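Local coordinates for protein TlmII (Streptoalloteichus hindustanus, PDB 4HVM) that takes part in tallysomycin biosynthesis as a condensation-domain protein that may bind phosphopantetheine-borne substrates of nonribosomal peptide assembly, at residues A[164-167]-A[168-171]; A[15-18]-A[19-22]; A[192-195]-A[196-200]; A[325-328]-A[329-333]; A[144-147]-A[148-151]. All coordinates share one frame; numbering follows the deposited sequence.

Overall arrangement
All five contacts are local, each within one turn or helix end. Contact 2 is the most buried, contact 1 lies at the surface, and contacts 3, 4 and 5 are partly buried. Contacts 2 and 5 start helices 18-27 and 147-161 through side chains that bind backbone N-H groups. Contacts 3 and 4 lie toward the C-terminal ends of helices 185-198 and 314-330 and touch each other through Trp194, Trp195 and His331. Contact 1 shapes the loop after helix 147-161, the helix that contact 5 opens. Chemistry differs too: contact 1 joins a short turn to aromatic packing, arginines gather round a sulfate in contact 3, a histidine grips a last-turn carbonyl in contact 4, and an aspartate caps its helix in contact 5.

Contact 1 (A[164-167]-A[168-171]); sequences RFRP and AQYR
The rings of Phe165 and Tyr170 meet obliquely, their planes 36° apart, with CE1 of Phe165 3.5 Å from CE1 of Tyr170. One face of the Phe165 ring looks toward Pro167 N, offset toward the rim, while the carbonyl oxygens of Arg166 and Pro167 lie at the edge of the Tyr170 ring, Arg166 O being 3.6 Å from Tyr170 CD1. With CG of Phe165 opposite its own backbone N (chi1 177°), the ring reaches forward to the tyrosine. The backbone beneath makes a short 3-10 turn: Gln169 N bonds to Arg166 O at 3.1 Å and Tyr170 N to Pro167 O at 3.1 Å. Proline suits the turn because its fixed phi already fits the 3-10 shape. On the solvent side, the bent chain of Arg166 brings NH2 to Gln169 OE1 in a weak bond of 3.1 Å. Tyr170 OH instead reaches Gln159 on helix 147-161, and Phe63 meets the tyrosine ring edge-to-face. Replacing Tyr170 by an alanine would probably leave Gln159 without its hydroxyl partner and deprive the Phe165 ring of one aromatic neighbour. Phe165 itself rests on Ala156 and Ala160 of the same helix.

Contact 2 (A[15-18]-A[19-22]); sequences RASF and LQRG
Arg21 N donates to Ser17 O at 2.8 Å and Gly22 N to Phe18 O at 3.0 Å, the first i+4 bonds of a helix whose N-cap is Ser17. Gln20, three residues into the helix, turns its amide back to the cap: OE1 accepts from Ser17 N at 2.9 Å, in the carbonyl plane and on a lone pair, with a nearly straight N-H of 165°. This is the N3-to-N-cap bond that forms one half of a capping box; Ser17 OG adds a weak bond to the same oxygen. A glutamine suits the place because its other end, NE2, can still donate to Met143 O. Arg21 curls back over the cap. Its chain bends at chi3 (-84°), which lays one guanidinium face over the backbone of Phe18 while NE reaches Ala16 O at 3.2 Å; NH2 makes a weak second bond to that oxygen. The Arg15 side chain is poorly ordered, and its NH1 approaches Arg21 NE only approximately, the two guanidinium planes steeply inclined; Leu76 O and a cation-pi contact with Trp77 give it other partners. Phe18 and Leu19 run side by side, and Leu19 CG sits over the phenyl face of Phe18, 3.8 Å from its centroid, a CH-pi contact. The turn thus links strand 13-15 to helix 18-27: Ala16 makes backbone hydrogen bonds with Leu76 of strand 76-80, Gln20 packs on Met78 of the same strand, and Phe18 wedges against His180, Pro181 and Tyr332.

Contact 3 (A[192-195]-A[196-200]); sequences HRWW and SRRLP. With SO4 (sulfate ion), chain E.
A sulfate ion, probably from the crystallisation liquor, is bound by Arg198 beside Arg193 and Arg197, near the C-terminal end of helix 185-198. The guanidinium of Arg198 lies flat on the indole of Trp194, planes 8° apart, its CZ 3.4 Å from the centroid of the five-membered ring: a cation-pi stack. Farther back along the extended chain, CD of Arg198 covers the six-membered ring as a CH-pi contact. Held flat this way, the guanidinium spends its edge on polar partners: NH2 reaches Trp194 O at 2.9 Å and sulfate O3 at 2.6 Å, while NH1 binds sulfate O4 at 2.8 Å. Arg193 and Arg197 lie side by side close to the anion, which would offset their like charges. The other face of Trp194 stacks on His331, placing the indole between arginine and imidazole. Elsewhere on the helix, Ser196 OG folds back to His192 O at 2.7 Å, meeting it from the face opposite Ser196 N. Leu199 CD2 abuts the edge of buried Trp195, whose NE1 binds His331 O. Tryptophan and arginine four residues apart can stack along one side of a helix, and the pair here is the i/i+4 cation-pi arrangement.

Contact 4 (A[325-328]-A[329-333]); sequences FLDA and VVHYL
The carbonyl oxygen of Asp327 is gripped twice by His331. Its ring nitrogen ND1 donates at 2.8 Å, nearly straight (165°), with the acceptor in the imidazole plane and the donor in the carbonyl plane; the backbone N of His331 comes to the same oxygen from above that plane at a longer 3.3 Å. The first torsion of His331, chi1 -55°, sets CG beside the backbone N, which swings ND1 to the oxygen that this backbone N also reaches. The in-plane ND1 bond limits how far the ring can turn. Val330 CG1 lies over one imidazole face, offset toward the rim, and the Asp327 carboxylate is turned 85° against the ring; its nearness may favour a protonated imidazole. On the side facing strand 297-305, Val329 CG2 sits over the face of the Phe325 ring, 3.8 Å from the centroid in a CH-pi contact. A beta-branched valine suits this position because CG2 projects back toward the preceding turn, where Phe325 also meets Phe302 edge-to-face. Ala328 is small enough to pack closely against Phe302. Tyr332, already off the helix, carries its hydroxyl to Asp298. His331 is the first residue to leave helical angles, and its imidazole thus supplements the backbone bonding of a carbonyl in the last turn, as a polar side chain may do at a helix C-terminus.

Contact 5 (A[144-147]-A[148-151]); sequences LLDA and RSRY
The Asp146 carboxylate turns to Ser149, while the Arg150 chain runs back over the backbone of Asp146 and Ala147. Chi1 of 53° curls the carboxylate forward, bringing OD1 to Ser149 N at 3.0 Å, the capping bond of an aspartate at the N-cap. Ser149 OG lies 2.7 Å from Asp146 OD1 and accepts from Gly294 N. Across the backbone, one face of the Arg150 guanidinium lies over Ala147 CA and Asp146 O, and the small methyl of Ala147 puts no bulk in its way. The charged ends stay apart, Asp146 OD1 being 7.0 Å from Arg150 NE. Arg150 N bonds to Asp146 O at 3.3 Å, and Leu145 CD2 packs on Ser149 CB at 3.9 Å. A sulfate, probably from the crystallisation liquor, is bound about 4 Å from the Arg150 side chain. Putting an alanine at Arg150 would probably leave the backbone of Ala147 uncovered and the sulfate short of a nearby positive charge. OD2 of Asp146 pairs with Arg284, outside the two segments, and accepts from Thr297 and Leu296 N. The aspartate falls where the HHxxxDG aspartate of condensation domains would stand, in a degenerate copy with alanine for the final glycine, consistent with a structural role.

Contact 1 (A[164-167]-A[168-171])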
# COMPACT_ATOMS: atom_id res chain seq x y z
N ARG A 164 16.64 3.82 -22.20
CA ARG A 164 15.25 3.75 -22.63
C ARG A 164 14.35 4.66 -21.81
O ARG A 164 13.14 4.70 -22.01
CB ARG A 164 14.75 2.30 -22.56
CG ARG A 164 15.72 1.30 -23.17
CD ARG A 164 15.03 0.00 -23.54
NE ARG A 164 15.92 -0.89 -24.27
CZ ARG A 164 15.52 -1.98 -24.91
NH1 ARG A 164 14.23 -2.32 -24.93
NH2 ARG A 164 16.40 -2.74 -25.55
N PHE A 165 14.96 5.40 -20.89
CA PHE A 165 14.20 6.30 -20.02
C PHE A 165 13.89 7.62 -20.72
O PHE A 165 14.78 8.40 -21.05
CB PHE A 165 14.96 6.56 -18.72
CG PHE A 165 14.28 7.54 -17.81
CD1 PHE A 165 13.10 7.20 -17.17
CD2 PHE A 165 14.81 8.80 -17.59
CE1 PHE A 165 12.47 8.09 -16.32
CE2 PHE A 165 14.18 9.70 -16.74
CZ PHE A 165 13.01 9.35 -16.11
N ARG A 166 12.60 7.85 -20.96
CA ARG A 166 12.13 9.12 -21.50
C ARG A 166 11.19 9.78 -20.50
O ARG A 166 10.11 9.25 -20.22
CB ARG A 166 11.42 8.91 -22.84
CG ARG A 166 12.32 8.33 -23.91
CD ARG A 166 11.65 8.33 -25.28
NE ARG A 166 10.40 7.58 -25.28
CZ ARG A 166 9.68 7.31 -26.36
NH1 ARG A 166 10.09 7.74 -27.55
NH2 ARG A 166 8.55 6.62 -26.26
N PRO A 167 11.60 10.93 -19.94
CA PRO A 167 10.85 11.64 -18.90
C PRO A 167 9.47 12.11 -19.37
O PRO A 167 8.55 12.22 -18.57
CB PRO A 167 11.73 12.85 -18.59
CG PRO A 167 13.10 12.46 -19.04
CD PRO A 167 12.87 11.61 -20.25
N ALA A 168 9.35 12.38 -20.67
CA ALA A 168 8.09 12.85 -21.24
C ALA A 168 7.03 11.75 -21.24
O ALA A 168 5.84 12.03 -21.33
CB ALA A 168 8.30 13.38 -22.64
N GLN A 169 7.48 10.50 -21.15
CA GLN A 169 6.57 9.36 -21.10
C GLN A 169 5.76 9.39 -19.81
O GLN A 169 4.65 8.86 -19.75
CB GLN A 169 7.37 8.06 -21.19
CG GLN A 169 6.57 6.86 -21.68
CD GLN A 169 6.48 6.79 -23.20
OE1 GLN A 169 6.91 7.71 -23.90
NE2 GLN A 169 5.93 5.69 -23.71
N TYR A 170 6.33 10.00 -18.78
CA TYR A 170 5.67 10.10 -17.48
C TYR A 170 5.02 11.47 -17.31
O TYR A 170 5.43 12.44 -17.93
CB TYR A 170 6.67 9.86 -16.34
CG TYR A 170 7.38 8.52 -16.41
CD1 TYR A 170 8.54 8.37 -17.16
CD2 TYR A 170 6.90 7.42 -15.71
CE1 TYR A 170 9.20 7.16 -17.23
CE2 TYR A 170 7.55 6.19 -15.77
CZ TYR A 170 8.70 6.07 -16.53
OH TYR A 170 9.35 4.86 -16.59
N ARG A 171 4.01 11.52 -16.45
CA ARG A 171 3.32 12.77 -16.16
C ARG A 171 3.73 13.28 -14.78
O ARG A 171 3.60 12.56 -13.79
CB ARG A 171 1.80 12.55 -16.20
CG ARG A 171 0.98 13.82 -16.06
CD ARG A 171 -0.50 13.50 -16.05
NE ARG A 171 -1.34 14.69 -16.01
CZ ARG A 171 -2.65 14.67 -15.78
NH1 ARG A 171 -3.27 13.52 -15.56
NH2 ARG A 171 -3.33 15.81 -15.76

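Contact 2 (A[15-18]-A[19-22])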
# COMPACT_ATOMS: atom_id res chain seq x y z
N ARG A 15 1.90 23.92 -2.82
CA ARG A 15 0.97 23.42 -1.82
C ARG A 15 0.88 21.90 -1.90
O ARG A 15 0.99 21.32 -2.98
CB ARG A 15 -0.41 24.04 -2.03
CG ARG A 15 -1.35 23.93 -0.84
CD ARG A 15 -0.85 24.77 0.33
NE ARG A 15 -1.91 25.01 1.31
CZ ARG A 15 -2.16 24.22 2.35
NH1 ARG A 15 -1.44 23.12 2.55
NH2 ARG A 15 -3.14 24.53 3.19
N ALA A 16 0.68 21.26 -0.75
CA ALA A 16 0.58 19.81 -0.70
C ALA A 16 -0.80 19.34 -1.16
O ALA A 16 -1.79 20.05 -0.97
CB ALA A 16 0.86 19.31 0.70
N SER A 17 -0.85 18.15 -1.74
CA SER A 17 -2.11 17.59 -2.24
C SER A 17 -3.00 17.10 -1.09
O SER A 17 -2.58 17.07 0.06
CB SER A 17 -1.85 16.46 -3.23
OG SER A 17 -1.25 15.34 -2.60
N PHE A 18 -4.22 16.70 -1.43
CA PHE A 18 -5.20 16.30 -0.41
C PHE A 18 -4.87 14.97 0.27
O PHE A 18 -5.24 14.75 1.43
CB PHE A 18 -6.60 16.28 -1.02
CG PHE A 18 -6.88 15.08 -1.88
CD1 PHE A 18 -6.33 14.97 -3.15
CD2 PHE A 18 -7.70 14.06 -1.42
CE1 PHE A 18 -6.60 13.85 -3.94
CE2 PHE A 18 -7.97 12.96 -2.20
CZ PHE A 18 -7.42 12.85 -3.46
N LEU A 19 -4.19 14.08 -0.45
CA LEU A 19 -3.76 12.81 0.12
C LEU A 19 -2.53 13.00 1.00
O LEU A 19 -2.33 12.27 1.97
CB LEU A 19 -3.47 11.79 -0.98
CG LEU A 19 -4.70 11.25 -1.73
CD1 LEU A 19 -4.29 10.31 -2.85
CD2 LEU A 19 -5.67 10.57 -0.77
N GLN A 20 -1.71 13.98 0.64
CA GLN A 20 -0.54 14.34 1.45
C GLN A 20 -0.98 15.03 2.73
O GLN A 20 -0.48 14.72 3.81
CB GLN A 20 0.40 15.24 0.66
CG GLN A 20 1.15 14.52 -0.45
CD GLN A 20 2.00 15.46 -1.27
OE1 GLN A 20 1.60 16.59 -1.56
NE2 GLN A 20 3.19 15.01 -1.65
N ARG A 21 -1.92 15.96 2.60
CA ARG A 21 -2.50 16.63 3.76
C ARG A 21 -3.16 15.63 4.70
O ARG A 21 -3.01 15.71 5.92
CB ARG A 21 -3.53 17.68 3.31
CG ARG A 21 -2.99 19.11 3.25
CD ARG A 21 -4.04 20.10 2.76
NE ARG A 21 -4.10 20.15 1.30
CZ ARG A 21 -5.15 19.79 0.56
NH1 ARG A 21 -6.25 19.34 1.15
NH2 ARG A 21 -5.10 19.88 -0.76
N GLY A 22 -3.90 14.69 4.13
CA GLY A 22 -4.60 13.68 4.90
C GLY A 22 -3.69 12.76 5.68
O GLY A 22 -3.90 12.55 6.88

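Contact 3 (A[192-195]-A[196-200])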
# COMPACT_ATOMS: atom_id res chain seq x y z
N HIS A 192 -20.38 14.15 1.68
CA HIS A 192 -20.30 14.38 3.11
C HIS A 192 -21.61 13.99 3.78
O HIS A 192 -21.62 13.46 4.89
CB HIS A 192 -19.98 15.84 3.40
CG HIS A 192 -19.63 16.11 4.84
ND1 HIS A 192 -20.58 16.42 5.79
CD2 HIS A 192 -18.44 16.12 5.48
CE1 HIS A 192 -19.99 16.60 6.95
NE2 HIS A 192 -18.69 16.42 6.79
N ARG A 193 -22.72 14.25 3.09
CA ARG A 193 -24.03 13.86 3.58
C ARG A 193 -24.18 12.34 3.63
O ARG A 193 -24.61 11.78 4.63
CB ARG A 193 -25.13 14.44 2.68
CG ARG A 193 -25.96 15.53 3.33
CD ARG A 193 -27.27 15.70 2.59
NE ARG A 193 -28.09 14.49 2.63
CZ ARG A 193 -28.96 14.13 1.70
NH1 ARG A 193 -29.14 14.89 0.63
NH2 ARG A 193 -29.65 13.01 1.83
N TRP A 194 -23.82 11.69 2.52
CA TRP A 194 -23.96 10.25 2.37
C TRP A 194 -23.26 9.49 3.50
O TRP A 194 -23.79 8.51 4.02
CB TRP A 194 -23.39 9.81 1.02
CG TRP A 194 -23.73 8.39 0.63
CD1 TRP A 194 -24.82 7.98 -0.08
CD2 TRP A 194 -22.97 7.21 0.92
NE1 TRP A 194 -24.78 6.62 -0.25
CE2 TRP A 194 -23.66 6.12 0.35
CE3 TRP A 194 -21.77 6.96 1.61
CZ2 TRP A 194 -23.20 4.81 0.45
CZ3 TRP A 194 -21.32 5.66 1.70
CH2 TRP A 194 -22.03 4.60 1.12
N TRP A 195 -22.08 9.97 3.89
CA TRP A 195 -21.32 9.33 4.95
C TRP A 195 -21.79 9.74 6.34
O TRP A 195 -21.69 8.96 7.29
CB TRP A 195 -19.82 9.62 4.79
CG TRP A 195 -19.17 8.77 3.74
CD1 TRP A 195 -18.96 9.09 2.43
CD2 TRP A 195 -18.65 7.45 3.92
NE1 TRP A 195 -18.34 8.05 1.79
CE2 TRP A 195 -18.14 7.03 2.68
CE3 TRP A 195 -18.57 6.58 5.02
CZ2 TRP A 195 -17.55 5.77 2.50
CZ3 TRP A 195 -17.99 5.34 4.84
CH2 TRP A 195 -17.49 4.95 3.59
N SER A 196 -22.32 10.95 6.46
CA SER A 196 -22.86 11.42 7.73
C SER A 196 -24.05 10.59 8.18
O SER A 196 -24.27 10.39 9.37
CB SER A 196 -23.27 12.90 7.64
OG SER A 196 -22.12 13.73 7.55
N ARG A 197 -24.81 10.11 7.21
CA ARG A 197 -26.01 9.32 7.48
C ARG A 197 -25.68 7.87 7.84
O ARG A 197 -26.43 7.22 8.57
CB ARG A 197 -26.96 9.37 6.28
CG ARG A 197 -28.20 8.50 6.41
CD ARG A 197 -29.03 8.50 5.13
NE ARG A 197 -30.05 9.55 5.12
CZ ARG A 197 -29.88 10.75 4.59
NH1 ARG A 197 -28.72 11.08 4.04
NH2 ARG A 197 -30.86 11.64 4.63
N ARG A 198 -24.54 7.38 7.36
CA ARG A 198 -24.20 5.97 7.51
C ARG A 198 -23.21 5.65 8.63
O ARG A 198 -23.28 4.57 9.23
CB ARG A 198 -23.71 5.40 6.17
CG ARG A 198 -24.85 5.13 5.21
CD ARG A 198 -24.36 4.93 3.79
NE ARG A 198 -25.47 4.76 2.86
CZ ARG A 198 -26.23 5.75 2.40
NH1 ARG A 198 -27.22 5.49 1.55
NH2 ARG A 198 -25.99 7.00 2.77
N LEU A 199 -22.30 6.57 8.91
CA LEU A 199 -21.31 6.39 9.97
C LEU A 199 -21.86 6.02 11.36
O LEU A 199 -21.31 5.15 12.03
CB LEU A 199 -20.37 7.60 10.06
CG LEU A 199 -19.28 7.70 9.00
CD1 LEU A 199 -18.44 8.96 9.19
CD2 LEU A 199 -18.40 6.46 9.00
N PRO A 200 -22.95 6.68 11.80
CA PRO A 200 -23.47 6.30 13.12
C PRO A 200 -24.05 4.88 13.16
O PRO A 200 -24.12 4.28 14.23
CB PRO A 200 -24.59 7.32 13.36
CG PRO A 200 -24.24 8.48 12.52
CD PRO A 200 -23.63 7.89 11.29
S SO4 E . -28.88 8.45 0.67
O1 SO4 E . -30.11 8.54 1.46
O2 SO4 E . -28.83 9.53 -0.31
O3 SO4 E . -27.74 8.58 1.57
O4 SO4 E . -28.85 7.16 -0.02

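Contact 4 (A[325-328]-A[329-333])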
# COMPACT_ATOMS: atom_id res chain seq x y z
N PHE A 325 -18.53 -2.58 -2.04
CA PHE A 325 -17.34 -1.86 -2.50
C PHE A 325 -17.69 -0.78 -3.51
O PHE A 325 -17.30 0.37 -3.36
CB PHE A 325 -16.33 -2.83 -3.10
CG PHE A 325 -15.10 -2.17 -3.65
CD1 PHE A 325 -14.10 -1.70 -2.80
CD2 PHE A 325 -14.93 -2.03 -5.02
CE1 PHE A 325 -12.97 -1.09 -3.31
CE2 PHE A 325 -13.79 -1.42 -5.53
CZ PHE A 325 -12.81 -0.96 -4.68
N LEU A 326 -18.43 -1.16 -4.55
CA LEU A 326 -18.83 -0.21 -5.59
C LEU A 326 -19.71 0.90 -5.03
O LEU A 326 -19.67 2.03 -5.51
CB LEU A 326 -19.54 -0.93 -6.73
CG LEU A 326 -18.67 -1.88 -7.56
CD1 LEU A 326 -19.50 -2.61 -8.59
CD2 LEU A 326 -17.56 -1.10 -8.23
N ASP A 327 -20.51 0.57 -4.03
CA ASP A 327 -21.36 1.56 -3.37
C ASP A 327 -20.50 2.63 -2.69
O ASP A 327 -20.82 3.82 -2.75
CB ASP A 327 -22.28 0.87 -2.36
CG ASP A 327 -23.45 1.74 -1.95
OD1 ASP A 327 -23.84 2.65 -2.72
OD2 ASP A 327 -24.00 1.51 -0.86
N ALA A 328 -19.42 2.19 -2.07
CA ALA A 328 -18.49 3.09 -1.40
C ALA A 328 -17.68 3.89 -2.42
O ALA A 328 -17.37 5.06 -2.19
CB ALA A 328 -17.56 2.31 -0.48
N VAL A 329 -17.34 3.25 -3.53
CA VAL A 329 -16.58 3.90 -4.59
C VAL A 329 -17.41 4.98 -5.29
O VAL A 329 -16.92 6.09 -5.55
CB VAL A 329 -16.05 2.88 -5.62
CG1 VAL A 329 -15.45 3.58 -6.83
CG2 VAL A 329 -15.01 1.97 -4.97
N VAL A 330 -18.66 4.66 -5.59
CA VAL A 330 -19.59 5.61 -6.21
C VAL A 330 -19.74 6.86 -5.34
O VAL A 330 -19.73 7.98 -5.85
CB VAL A 330 -20.98 4.98 -6.45
CG1 VAL A 330 -22.03 6.05 -6.67
CG2 VAL A 330 -20.93 4.03 -7.64
N HIS A 331 -19.84 6.65 -4.03
CA HIS A 331 -19.97 7.75 -3.08
C HIS A 331 -18.64 8.04 -2.38
O HIS A 331 -18.59 8.21 -1.16
CB HIS A 331 -21.05 7.44 -2.05
CG HIS A 331 -22.38 7.12 -2.65
ND1 HIS A 331 -22.75 5.83 -2.98
CD2 HIS A 331 -23.42 7.91 -3.00
CE1 HIS A 331 -23.97 5.84 -3.49
NE2 HIS A 331 -24.40 7.09 -3.52
N TYR A 332 -17.57 8.11 -3.17
CA TYR A 332 -16.23 8.27 -2.64
C TYR A 332 -16.05 9.53 -1.81
O TYR A 332 -16.51 10.62 -2.17
CB TYR A 332 -15.19 8.23 -3.77
CG TYR A 332 -13.79 8.62 -3.33
CD1 TYR A 332 -13.02 7.76 -2.57
CD2 TYR A 332 -13.24 9.85 -3.70
CE1 TYR A 332 -11.74 8.11 -2.17
CE2 TYR A 332 -11.97 10.20 -3.31
CZ TYR A 332 -11.22 9.33 -2.54
OH TYR A 332 -9.95 9.67 -2.14
N LEU A 333 -15.39 9.37 -0.67
CA LEU A 333 -14.97 10.47 0.18
C LEU A 333 -13.62 10.07 0.76
O LEU A 333 -13.49 8.97 1.31
CB LEU A 333 -15.98 10.72 1.30
CG LEU A 333 -15.72 11.90 2.23
CD1 LEU A 333 -15.97 13.22 1.52
CD2 LEU A 333 -16.57 11.80 3.49

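Contact 5 (A[144-147]-A[148-151])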
# COMPACT_ATOMS: atom_id res chain seq x y z
N LEU A 144 5.19 10.58 -0.77
CA LEU A 144 5.87 10.86 -2.04
C LEU A 144 5.57 9.76 -3.04
O LEU A 144 5.24 10.03 -4.19
CB LEU A 144 7.38 10.97 -1.83
CG LEU A 144 7.88 12.20 -1.06
CD1 LEU A 144 9.39 12.32 -1.19
CD2 LEU A 144 7.20 13.46 -1.55
N LEU A 145 5.69 8.51 -2.61
CA LEU A 145 5.46 7.36 -3.48
C LEU A 145 4.47 6.38 -2.86
O LEU A 145 4.67 5.93 -1.73
CB LEU A 145 6.78 6.65 -3.76
CG LEU A 145 7.93 7.51 -4.29
CD1 LEU A 145 9.17 6.66 -4.52
CD2 LEU A 145 7.52 8.21 -5.58
N ASP A 146 3.42 6.05 -3.60
CA ASP A 146 2.51 4.99 -3.18
C ASP A 146 3.01 3.64 -3.68
O ASP A 146 4.12 3.54 -4.21
CB ASP A 146 1.07 5.26 -3.66
CG ASP A 146 0.98 5.53 -5.15
OD1 ASP A 146 1.95 5.24 -5.89
OD2 ASP A 146 -0.07 6.04 -5.59
N ALA A 147 2.20 2.60 -3.52
CA ALA A 147 2.59 1.24 -3.89
C ALA A 147 3.06 1.11 -5.34
O ALA A 147 4.10 0.50 -5.61
CB ALA A 147 1.44 0.27 -3.61
N ARG A 148 2.30 1.69 -6.25
CA ARG A 148 2.60 1.61 -7.68
C ARG A 148 3.82 2.44 -8.06
O ARG A 148 4.63 2.02 -8.88
CB ARG A 148 1.39 2.03 -8.51
CG ARG A 148 1.59 1.94 -10.01
CD ARG A 148 0.30 2.26 -10.76
NE ARG A 148 0.47 2.18 -12.21
CZ ARG A 148 -0.52 2.34 -13.08
NH1 ARG A 148 -1.75 2.59 -12.65
NH2 ARG A 148 -0.29 2.25 -14.38
N SER A 149 3.93 3.63 -7.46
CA SER A 149 5.01 4.56 -7.81
C SER A 149 6.39 4.03 -7.46
O SER A 149 7.38 4.38 -8.12
CB SER A 149 4.78 5.92 -7.13
OG SER A 149 3.60 6.54 -7.62
N ARG A 150 6.48 3.18 -6.45
CA ARG A 150 7.75 2.60 -6.04
C ARG A 150 8.35 1.76 -7.16
O ARG A 150 9.54 1.85 -7.44
CB ARG A 150 7.60 1.76 -4.77
CG ARG A 150 7.08 2.52 -3.57
CD ARG A 150 7.17 1.67 -2.31
NE ARG A 150 6.14 2.02 -1.34
CZ ARG A 150 5.04 1.30 -1.13
NH1 ARG A 150 4.83 0.18 -1.81
NH2 ARG A 150 4.15 1.70 -0.23
N TYR A 151 7.52 0.96 -7.81
CA TYR A 151 7.98 0.13 -8.91
C TYR A 151 8.14 0.92 -10.21
O TYR A 151 8.92 0.55 -11.09
CB TYR A 151 7.04 -1.06 -9.12
CG TYR A 151 7.20 -2.14 -8.08
CD1 TYR A 151 8.38 -2.86 -7.99
CD2 TYR A 151 6.17 -2.44 -7.20
CE1 TYR A 151 8.54 -3.85 -7.05
CE2 TYR A 151 6.32 -3.44 -6.25
CZ TYR A 151 7.51 -4.14 -6.18
OH TYR A 151 7.66 -5.13 -5.24